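Local coordinates for protein putative Nitroreductase (Anabaena variabilis ATCC 29413, PDB 3EO7) that carries flavin mononucleotide and probably works as an oxidoreductase of the nitroreductase family, at residues 184-189 and 452-457; 318-323 and 354-359. One frame throughout, in Å; residues are numbered along the deposited sequence.

Contact 1: 184-189 and 452-457; sequences RICLDT and VYRYLH. With FMN (flavin mononucleotide), chain B.
C186 and L187 pack against R454 and H457 where two helices cross, in a buried contact. The short segments meet at a crossing angle of -47°. The helices, 181-202 and 452-473, belong to the two nitroreductase-family halves of the chain. Their crossing stands beside the flavin, in the FMN-binding nitroreductase fold.

On helix 452-473, Y453 holds H457, the residue that makes most of the contact. The Y453 carbonyl O accepts a hydrogen bond from H457 ND1 at 3.0 Å, with an N-H...O angle of 155° and the acceptor in the imidazole plane. H457 CE1 lies 3.2 Å above the plane of the Y453 ring, near its rim. The bond from ND1 and the face of the Y453 ring together limit how the imidazole can turn. The phenol OH of Y453 bonds to H14.

R454 meets the other helix at its backbone and the base of its side chain. C186 SG rests 3.9 Å from R454 CA. The guanidinium runs away to a salt bridge with D215 and a hydrogen bond to T278.

Further on, H457 CB comes to 3.3 Å from C186 CB, a tight meeting of two inward-pointing side chains. L187 CG lies in the plane of the imidazole, at its edge, 3.9 Å from H457 CD2. L187 CD2 also closes to 3.3 Å on H457 O. The L187 CG is anti to its carbonyl carbon (chi1 -68°), and this turns the isobutyl group toward the histidine.

The same leucine faces the cofactor: L187 CB is 3.5 Å from FMN C7M. With an alanine here, the H457 ring edge is likely to lose its apolar neighbour and a gap to open between the two helices.

D188 is held by S102 OG and the A103 backbone N, and D188 OD1 stands 3.5 Å from FMN C8M.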
ATOM      1  N   ARG A 184       3.394  -8.338  -5.045  1.00 15.08           N
ATOM      2  CA  ARG A 184       3.859  -7.003  -5.430  1.00 14.92           C
ATOM      3  C   ARG A 184       2.692  -6.061  -5.767  1.00 16.06           C
ATOM      4  O   ARG A 184       2.702  -4.887  -5.384  1.00 15.17           O
ATOM      5  CB  ARG A 184       4.854  -7.050  -6.612  1.00 17.16           C
ATOM      6  CG  ARG A 184       5.995  -8.045  -6.453  1.00 20.16           C
ATOM      7  CD  ARG A 184       6.888  -7.795  -5.259  1.00 18.29           C
ATOM      8  NE  ARG A 184       8.089  -8.612  -5.426  1.00 20.16           N
ATOM      9  CZ  ARG A 184       8.183  -9.908  -5.145  1.00 20.33           C
ATOM     10  NH1 ARG A 184       7.224 -10.563  -4.510  1.00 20.66           N
ATOM     11  NH2 ARG A 184       9.300 -10.548  -5.450  1.00 25.73           N
ATOM     12  N   ILE A 185       1.693  -6.568  -6.476  1.00 15.21           N
ATOM     13  CA  ILE A 185       0.525  -5.783  -6.823  1.00 15.31           C
ATOM     14  C   ILE A 185      -0.164  -5.255  -5.573  1.00 15.36           C
ATOM     15  O   ILE A 185      -0.541  -4.085  -5.488  1.00 16.44           O
ATOM     16  CB  ILE A 185      -0.475  -6.661  -7.615  1.00 14.19           C
ATOM     17  CG1 ILE A 185       0.012  -6.854  -9.055  1.00 14.29           C
ATOM     18  CG2 ILE A 185      -1.896  -6.024  -7.648  1.00 16.62           C
ATOM     19  CD1 ILE A 185      -0.715  -7.974  -9.825  1.00 16.09           C
ATOM     20  N   CYS A 186      -0.354  -6.127  -4.586  1.00 16.13           N
ATOM     21  CA  CYS A 186      -1.047  -5.708  -3.365  1.00 14.09           C
ATOM     22  C   CYS A 186      -0.217  -4.716  -2.548  1.00 15.48           C
ATOM     23  O   CYS A 186      -0.765  -3.764  -2.002  1.00 16.00           O
ATOM     24  CB  CYS A 186      -1.462  -6.913  -2.561  1.00 15.23           C
ATOM     25  SG  CYS A 186      -2.796  -7.888  -3.409  1.00 17.31           S
ATOM     26  N   LEU A 187       1.088  -4.954  -2.460  1.00 14.97           N
ATOM     27  CA  LEU A 187       2.011  -3.999  -1.794  1.00 14.98           C
ATOM     28  C   LEU A 187       1.958  -2.647  -2.488  1.00 15.09           C
ATOM     29  O   LEU A 187       1.830  -1.615  -1.819  1.00 15.17           O
ATOM     30  CB  LEU A 187       3.445  -4.539  -1.791  1.00 14.54           C
ATOM     31  CG  LEU A 187       3.600  -5.778  -0.895  1.00 15.32           C
ATOM     32  CD1 LEU A 187       4.931  -6.491  -1.220  1.00 16.73           C
ATOM     33  CD2 LEU A 187       3.510  -5.360   0.565  1.00 14.65           C
ATOM     34  N   ASP A 188       2.126  -2.647  -3.814  1.00 15.85           N
ATOM     35  CA  ASP A 188       2.073  -1.413  -4.622  1.00 15.21           C
ATOM     36  C   ASP A 188       0.765  -0.646  -4.333  1.00 15.13           C
ATOM     37  O   ASP A 188       0.754   0.578  -4.166  1.00 15.70           O
ATOM     38  CB  ASP A 188       2.098  -1.706  -6.122  1.00 16.17           C
ATOM     39  CG  ASP A 188       3.452  -2.151  -6.646  1.00 18.01           C
ATOM     40  OD1 ASP A 188       4.423  -2.315  -5.866  1.00 16.02           O
ATOM     41  OD2 ASP A 188       3.515  -2.361  -7.883  1.00 17.89           O
ATOM     42  N   THR A 189      -0.329  -1.396  -4.331  1.00 15.10           N
ATOM     43  CA  THR A 189      -1.631  -0.818  -4.084  1.00 15.81           C
ATOM     44  C   THR A 189      -1.693  -0.234  -2.685  1.00 15.94           C
ATOM     45  O   THR A 189      -2.184   0.865  -2.522  1.00 15.04           O
ATOM     46  CB  THR A 189      -2.730  -1.820  -4.350  1.00 17.62           C
ATOM     47  OG1 THR A 189      -2.700  -2.205  -5.741  1.00 16.70           O
ATOM     48  CG2 THR A 189      -4.098  -1.246  -3.981  1.00 14.14           C
ATOM     49  N   VAL A 452      -7.711 -12.589   2.887  1.00 16.46           N
ATOM     50  CA  VAL A 452      -6.879 -11.843   3.832  1.00 15.82           C
ATOM     51  C   VAL A 452      -5.499 -11.562   3.230  1.00 15.96           C
ATOM     52  O   VAL A 452      -4.864 -10.562   3.574  1.00 16.03           O
ATOM     53  CB  VAL A 452      -6.697 -12.569   5.200  1.00 13.96           C
ATOM     54  CG1 VAL A 452      -5.676 -13.743   5.098  1.00 14.38           C
ATOM     55  CG2 VAL A 452      -6.292 -11.517   6.313  1.00 15.44           C
ATOM     56  N   TYR A 453      -5.056 -12.405   2.294  1.00 14.92           N
ATOM     57  CA  TYR A 453      -3.767 -12.213   1.658  1.00 14.64           C
ATOM     58  C   TYR A 453      -3.679 -10.832   1.023  1.00 13.47           C
ATOM     59  O   TYR A 453      -2.625 -10.164   1.109  1.00 16.03           O
ATOM     60  CB  TYR A 453      -3.518 -13.311   0.615  1.00 16.49           C
ATOM     61  CG  TYR A 453      -2.051 -13.506   0.291  1.00 11.59           C
ATOM     62  CD1 TYR A 453      -1.259 -14.330   1.060  1.00 16.52           C
ATOM     63  CD2 TYR A 453      -1.479 -12.871  -0.791  1.00 15.33           C
ATOM     64  CE1 TYR A 453       0.093 -14.542   0.767  1.00 18.00           C
ATOM     65  CE2 TYR A 453      -0.158 -13.092  -1.122  1.00 15.62           C
ATOM     66  CZ  TYR A 453       0.631 -13.914  -0.308  1.00 17.86           C
ATOM     67  OH  TYR A 453       1.933 -14.114  -0.640  1.00 16.00           O
ATOM     68  N   ARG A 454      -4.756 -10.418   0.340  1.00 17.25           N
ATOM     69  CA  ARG A 454      -4.818  -9.077  -0.241  1.00 17.33           C
ATOM     70  C   ARG A 454      -4.674  -8.006   0.853  1.00 16.90           C
ATOM     71  O   ARG A 454      -3.918  -7.072   0.729  1.00 15.40           O
ATOM     72  CB  ARG A 454      -6.185  -8.832  -0.886  1.00 16.90           C
ATOM     73  CG  ARG A 454      -6.564  -9.773  -1.965  1.00 19.11           C
ATOM     74  CD  ARG A 454      -7.885  -9.246  -2.565  1.00 20.30           C
ATOM     75  NE  ARG A 454      -8.482 -10.213  -3.447  1.00 20.93           N
ATOM     76  CZ  ARG A 454      -9.627 -10.019  -4.115  1.00 19.81           C
ATOM     77  NH1 ARG A 454     -10.284  -8.871  -3.989  1.00 18.35           N
ATOM     78  NH2 ARG A 454     -10.087 -10.970  -4.902  1.00 18.47           N
ATOM     79  N   TYR A 455      -5.435  -8.197   1.922  1.00 15.45           N
ATOM     80  CA  TYR A 455      -5.517  -7.231   3.015  1.00 15.76           C
ATOM     81  C   TYR A 455      -4.171  -7.033   3.674  1.00 16.22           C
ATOM     82  O   TYR A 455      -3.768  -5.906   3.976  1.00 15.70           O
ATOM     83  CB  TYR A 455      -6.525  -7.652   4.068  1.00 16.24           C
ATOM     84  CG  TYR A 455      -7.973  -7.847   3.611  1.00 13.89           C
ATOM     85  CD1 TYR A 455      -8.517  -7.129   2.547  1.00 17.04           C
ATOM     86  CD2 TYR A 455      -8.832  -8.669   4.337  1.00 17.26           C
ATOM     87  CE1 TYR A 455      -9.820  -7.271   2.204  1.00 14.66           C
ATOM     88  CE2 TYR A 455     -10.176  -8.831   3.992  1.00 16.80           C
ATOM     89  CZ  TYR A 455     -10.674  -8.118   2.905  1.00 14.70           C
ATOM     90  OH  TYR A 455     -12.008  -8.221   2.531  1.00 15.74           O
ATOM     91  N   LEU A 456      -3.477  -8.130   3.905  1.00 16.64           N
ATOM     92  CA  LEU A 456      -2.177  -8.074   4.574  1.00 15.15           C
ATOM     93  C   LEU A 456      -1.161  -7.252   3.779  1.00 16.70           C
ATOM     94  O   LEU A 456      -0.427  -6.411   4.345  1.00 16.32           O
ATOM     95  CB  LEU A 456      -1.603  -9.493   4.777  1.00 15.40           C
ATOM     96  CG  LEU A 456      -2.326 -10.422   5.730  1.00 16.61           C
ATOM     97  CD1 LEU A 456      -1.800 -11.872   5.683  1.00 16.44           C
ATOM     98  CD2 LEU A 456      -2.274  -9.816   7.169  1.00 19.26           C
ATOM     99  N   HIS A 457      -1.085  -7.533   2.482  1.00 15.40           N
ATOM    100  CA  HIS A 457      -0.098  -6.907   1.613  1.00 15.63           C
ATOM    101  C   HIS A 457      -0.460  -5.440   1.399  1.00 16.69           C
ATOM    102  O   HIS A 457       0.420  -4.584   1.442  1.00 17.08           O
ATOM    103  CB  HIS A 457       0.053  -7.706   0.309  1.00 14.17           C
ATOM    104  CG  HIS A 457       0.859  -8.950   0.478  1.00 17.49           C
ATOM    105  ND1 HIS A 457       0.334 -10.119   1.005  1.00 14.86           N
ATOM    106  CD2 HIS A 457       2.165  -9.203   0.230  1.00 17.52           C
ATOM    107  CE1 HIS A 457       1.282 -11.037   1.049  1.00 18.52           C
ATOM    108  NE2 HIS A 457       2.406 -10.508   0.606  1.00 16.36           N
TER
HETATM  109  N1  FMN B 700      13.663  -1.057  -5.138  1.00 13.36           N
HETATM  110  C2  FMN B 700      14.813  -1.828  -5.127  1.00 19.23           C
HETATM  111  O2  FMN B 700      15.897  -1.349  -5.439  1.00 17.54           O
HETATM  112  N3  FMN B 700      14.818  -3.160  -4.806  1.00 16.12           N
HETATM  113  C4  FMN B 700      13.671  -3.835  -4.510  1.00 17.03           C
HETATM  114  O4  FMN B 700      13.762  -4.988  -4.049  1.00 16.24           O
HETATM  115  C4A FMN B 700      12.489  -3.097  -4.504  1.00 14.89           C
HETATM  116  N5  FMN B 700      11.286  -3.731  -4.264  1.00 12.76           N
HETATM  117  C5A FMN B 700      10.104  -2.968  -4.169  1.00 13.33           C
HETATM  118  C6  FMN B 700       8.891  -3.548  -3.814  1.00 12.98           C
HETATM  119  C7  FMN B 700       7.717  -2.799  -3.742  1.00 13.46           C
HETATM  120  C7M FMN B 700       6.421  -3.444  -3.230  1.00 13.11           C
HETATM  121  C8  FMN B 700       7.746  -1.439  -4.024  1.00 14.61           C
HETATM  122  C8M FMN B 700       6.554  -0.538  -3.776  1.00 10.86           C
HETATM  123  C9  FMN B 700       8.961  -0.824  -4.379  1.00 13.14           C
HETATM  124  C9A FMN B 700      10.138  -1.590  -4.449  1.00 13.07           C
HETATM  125  N10 FMN B 700      11.340  -0.992  -4.808  1.00 14.49           N
HETATM  126  C10 FMN B 700      12.497  -1.723  -4.821  1.00 14.61           C
HETATM  127  C1' FMN B 700      11.391   0.419  -5.357  1.00 12.78           C
HETATM  128  C2' FMN B 700      10.917   0.525  -6.792  1.00 14.98           C
HETATM  129  O2' FMN B 700      11.971   0.100  -7.684  1.00 16.43           O
HETATM  130  C3' FMN B 700      10.490   1.964  -7.074  1.00 13.02           C
HETATM  131  O3' FMN B 700       9.321   2.285  -6.313  1.00 13.97           O
HETATM  132  C4' FMN B 700      10.274   2.272  -8.568  1.00 13.75           C
HETATM  133  O4' FMN B 700      11.510   2.098  -9.316  1.00 15.56           O
HETATM  134  C5' FMN B 700       9.751   3.685  -8.741  1.00 11.88           C
HETATM  135  O5' FMN B 700      10.625   4.642  -8.204  1.00 14.48           O
HETATM  136  P   FMN B 700      10.176   5.652  -7.072  1.00 14.60           P
HETATM  137  O1P FMN B 700       9.832   4.836  -5.830  1.00 14.99           O
HETATM  138  O2P FMN B 700      11.390   6.547  -6.854  1.00 14.81           O
HETATM  139  O3P FMN B 700       8.993   6.448  -7.540  1.00 13.91           O

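Contact 2: 318-323 and 354-359; sequences IYWGEN and LDFTYQ
The W320 indole presents its edge to the face of the F356 ring. W320 CZ2 stands 3.5 Å above the F356 plane, over the ring centre. The six-membered ring of the indole and the phenyl ring have centroids 4.7 Å apart, with planes at 54°, so the edge-to-face pair is well short of perpendicular. At the pyrrole side, W320 NE1 comes to 3.4 Å from F356 CE1. F356 CG lies in the indole plane, at its edge. One face of the W320 indole carries I318 CG2, 3.7 Å above the plane and toward the rim. The phenyl ring also touches L368.

The contact joins an irregular loop, between strand 310-312 and helix 325-333, to the last turn of helix 347-358. That helix belongs to the second nitroreductase-family half of the chain, and the loop packs against it. The helix ends just before Q359. The join between the segments is apolar and aromatic. Q366 pairs with I318 O and W320 N through its two amide atoms, and Y363 OH bonds to I318 N. W320 also shares a backbone hydrogen bond with D326. Helix 452-473 backs the same site: A470 touches I318, Q473 touches both I318 and W320, and R466 NH2 donates a hydrogen bond to F356 O.

F356 CG points anti to the backbone N (chi1 177°), which carries the phenyl ring out from the helix to meet the indole. I318 reaches across as well. The isoleucine and phenylalanine side chains cross at about a right angle, and I318 CD1 packs 3.9 Å from F356 CB.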
ATOM      1  N   ILE A 318       6.911  14.359  13.978  1.00 18.81           N
ATOM      2  CA  ILE A 318       7.496  15.005  12.810  1.00 18.07           C
ATOM      3  C   ILE A 318       6.631  16.226  12.515  1.00 17.12           C
ATOM      4  O   ILE A 318       5.403  16.130  12.497  1.00 18.28           O
ATOM      5  CB  ILE A 318       7.485  14.064  11.573  1.00 18.79           C
ATOM      6  CG1 ILE A 318       8.435  12.884  11.785  1.00 18.48           C
ATOM      7  CG2 ILE A 318       7.882  14.801  10.309  1.00 16.52           C
ATOM      8  CD1 ILE A 318       8.440  11.853  10.658  1.00 17.04           C
ATOM      9  N   TYR A 319       7.271  17.370  12.288  1.00 18.13           N
ATOM     10  CA  TYR A 319       6.563  18.611  11.944  1.00 18.26           C
ATOM     11  C   TYR A 319       6.463  18.681  10.435  1.00 18.49           C
ATOM     12  O   TYR A 319       7.483  18.676   9.750  1.00 19.41           O
ATOM     13  CB  TYR A 319       7.276  19.832  12.493  1.00 20.64           C
ATOM     14  CG  TYR A 319       6.586  21.120  12.090  1.00 19.89           C
ATOM     15  CD1 TYR A 319       5.250  21.349  12.422  1.00 21.85           C
ATOM     16  CD2 TYR A 319       7.271  22.097  11.387  1.00 25.57           C
ATOM     17  CE1 TYR A 319       4.616  22.546  12.062  1.00 25.62           C
ATOM     18  CE2 TYR A 319       6.656  23.283  11.038  1.00 24.80           C
ATOM     19  CZ  TYR A 319       5.342  23.502  11.366  1.00 24.04           C
ATOM     20  OH  TYR A 319       4.779  24.707  10.985  1.00 24.76           O
ATOM     21  N   TRP A 320       5.228  18.718   9.935  1.00 18.56           N
ATOM     22  CA  TRP A 320       4.977  18.721   8.488  1.00 17.91           C
ATOM     23  C   TRP A 320       4.762  20.090   7.846  1.00 19.94           C
ATOM     24  O   TRP A 320       4.332  20.155   6.697  1.00 18.73           O
ATOM     25  CB  TRP A 320       3.791  17.814   8.177  1.00 17.44           C
ATOM     26  CG  TRP A 320       4.073  16.363   8.463  1.00 18.85           C
ATOM     27  CD1 TRP A 320       3.645  15.624   9.532  1.00 18.96           C
ATOM     28  CD2 TRP A 320       4.855  15.496   7.655  1.00 14.34           C
ATOM     29  NE1 TRP A 320       4.101  14.320   9.422  1.00 18.43           N
ATOM     30  CE2 TRP A 320       4.849  14.219   8.276  1.00 14.68           C
ATOM     31  CE3 TRP A 320       5.539  15.652   6.439  1.00 17.14           C
ATOM     32  CZ2 TRP A 320       5.526  13.134   7.739  1.00 15.92           C
ATOM     33  CZ3 TRP A 320       6.188  14.549   5.891  1.00 17.80           C
ATOM     34  CH2 TRP A 320       6.156  13.307   6.535  1.00 16.95           C
ATOM     35  N   GLY A 321       5.090  21.171   8.562  1.00 20.24           N
ATOM     36  CA  GLY A 321       4.951  22.527   8.045  1.00 22.20           C
ATOM     37  C   GLY A 321       3.561  23.085   8.208  1.00 21.77           C
ATOM     38  O   GLY A 321       2.594  22.363   8.491  1.00 21.22           O
ATOM     39  N   GLU A 322       3.434  24.388   7.967  1.00 24.71           N
ATOM     40  CA  GLU A 322       2.138  25.028   8.062  1.00 26.29           C
ATOM     41  C   GLU A 322       1.226  24.447   6.997  1.00 26.32           C
ATOM     42  O   GLU A 322       1.641  24.314   5.840  1.00 28.39           O
ATOM     43  CB  GLU A 322       2.265  26.549   7.886  1.00 28.52           C
ATOM     44  CG  GLU A 322       0.921  27.266   7.936  1.00 38.85           C
ATOM     45  N   ASN A 323       0.002  24.095   7.399  1.00 26.72           N
ATOM     46  CA  ASN A 323      -1.004  23.498   6.533  1.00 25.66           C
ATOM     47  C   ASN A 323      -0.472  22.312   5.729  1.00 24.76           C
ATOM     48  O   ASN A 323      -0.831  22.124   4.572  1.00 23.54           O
ATOM     49  CB  ASN A 323      -1.578  24.535   5.593  1.00 28.26           C
ATOM     50  CG  ASN A 323      -2.129  25.728   6.329  1.00 32.11           C
ATOM     51  OD1 ASN A 323      -1.737  26.862   6.055  1.00 40.94           O
ATOM     52  ND2 ASN A 323      -2.994  25.475   7.311  1.00 32.94           N
ATOM     53  N   LEU A 354       8.918   5.752  13.203  1.00 17.13           N
ATOM     54  CA  LEU A 354       7.941   4.843  13.802  1.00 15.44           C
ATOM     55  C   LEU A 354       6.716   5.607  14.301  1.00 16.53           C
ATOM     56  O   LEU A 354       5.587   5.110  14.236  1.00 16.32           O
ATOM     57  CB  LEU A 354       8.575   4.042  14.934  1.00 14.83           C
ATOM     58  CG  LEU A 354       9.693   3.081  14.536  1.00 15.58           C
ATOM     59  CD1 LEU A 354      10.322   2.384  15.808  1.00 17.26           C
ATOM     60  CD2 LEU A 354       9.165   2.064  13.514  1.00 16.01           C
ATOM     61  N   ASP A 355       6.942   6.792  14.832  1.00 17.00           N
ATOM     62  CA  ASP A 355       5.848   7.600  15.363  1.00 15.99           C
ATOM     63  C   ASP A 355       4.861   7.992  14.264  1.00 16.58           C
ATOM     64  O   ASP A 355       3.660   7.841  14.426  1.00 17.36           O
ATOM     65  CB  ASP A 355       6.410   8.860  16.029  1.00 15.47           C
ATOM     66  CG  ASP A 355       5.338   9.660  16.745  1.00 17.58           C
ATOM     67  OD1 ASP A 355       4.798   9.161  17.748  1.00 16.41           O
ATOM     68  OD2 ASP A 355       5.068  10.807  16.298  1.00 18.21           O
ATOM     69  N   PHE A 356       5.383   8.462  13.135  1.00 15.74           N
ATOM     70  CA  PHE A 356       4.523   8.889  12.043  1.00 13.22           C
ATOM     71  C   PHE A 356       3.788   7.689  11.437  1.00 14.18           C
ATOM     72  O   PHE A 356       2.644   7.792  11.030  1.00 16.57           O
ATOM     73  CB  PHE A 356       5.283   9.650  10.983  1.00 14.48           C
ATOM     74  CG  PHE A 356       4.417  10.025   9.813  1.00 16.82           C
ATOM     75  CD1 PHE A 356       3.438  10.995   9.978  1.00 14.94           C
ATOM     76  CD2 PHE A 356       4.554   9.434   8.583  1.00 17.70           C
ATOM     77  CE1 PHE A 356       2.601  11.357   8.924  1.00 17.41           C
ATOM     78  CE2 PHE A 356       3.721   9.811   7.503  1.00 15.59           C
ATOM     79  CZ  PHE A 356       2.736  10.766   7.690  1.00 16.95           C
ATOM     80  N   THR A 357       4.471   6.545  11.383  1.00 16.13           N
ATOM     81  CA  THR A 357       3.916   5.376  10.722  1.00 16.76           C
ATOM     82  C   THR A 357       2.866   4.685  11.580  1.00 17.32           C
ATOM     83  O   THR A 357       1.797   4.344  11.083  1.00 19.64           O
ATOM     84  CB  THR A 357       5.044   4.399  10.380  1.00 17.70           C
ATOM     85  OG1 THR A 357       5.992   5.071   9.532  1.00 17.69           O
ATOM     86  CG2 THR A 357       4.489   3.108   9.702  1.00 16.87           C
ATOM     87  N   TYR A 358       3.192   4.476  12.855  1.00 15.96           N
ATOM     88  CA  TYR A 358       2.349   3.719  13.789  1.00 16.79           C
ATOM     89  C   TYR A 358       1.543   4.467  14.839  1.00 16.57           C
ATOM     90  O   TYR A 358       0.729   3.834  15.521  1.00 16.48           O
ATOM     91  CB  TYR A 358       3.215   2.680  14.521  1.00 15.55           C
ATOM     92  CG  TYR A 358       3.835   1.642  13.606  1.00 17.40           C
ATOM     93  CD1 TYR A 358       3.167   0.481  13.308  1.00 16.14           C
ATOM     94  CD2 TYR A 358       5.095   1.829  13.061  1.00 15.87           C
ATOM     95  CE1 TYR A 358       3.741  -0.500  12.489  1.00 16.84           C
ATOM     96  CE2 TYR A 358       5.669   0.860  12.226  1.00 16.81           C
ATOM     97  CZ  TYR A 358       4.982  -0.304  11.963  1.00 18.19           C
ATOM     98  OH  TYR A 358       5.529  -1.282  11.167  1.00 19.13           O
ATOM     99  N   GLN A 359       1.800   5.767  15.004  1.00 16.87           N
ATOM    100  CA  GLN A 359       1.171   6.605  16.038  1.00 16.68           C
ATOM    101  C   GLN A 359       0.495   7.823  15.413  1.00 15.30           C
ATOM    102  O   GLN A 359       0.801   8.989  15.750  1.00 16.31           O
ATOM    103  CB  GLN A 359       2.218   7.023  17.075  1.00 16.44           C
ATOM    104  CG  GLN A 359       3.131   5.884  17.580  1.00 16.04           C
ATOM    105  CD  GLN A 359       2.441   4.769  18.366  1.00 19.11           C
ATOM    106  OE1 GLN A 359       1.457   4.998  19.097  1.00 19.54           O
ATOM    107  NE2 GLN A 359       2.995   3.545  18.266  1.00 15.58           N
TER

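In the fold
Both contacts are buried, but at different depths. Contact 1 has its centre about 7 Å from the centre of the chain, contact 2 about 18 Å. Contact 2 also borders the surface, since Y319, E322 and N323 of its loop are exposed. Helix 452-473 links them: it supplies one segment of contact 1, and its later residues back contact 2. Contact 1 packs helix on helix beside the flavin, with L187 at the imidazole edge and C186 against R454 and the histidine CB. Contact 2 packs a loop on a helix end through an aromatic pair and an isoleucine. There the side chain of W320 is about 9 Å from that of R334, an FMN-binding residue.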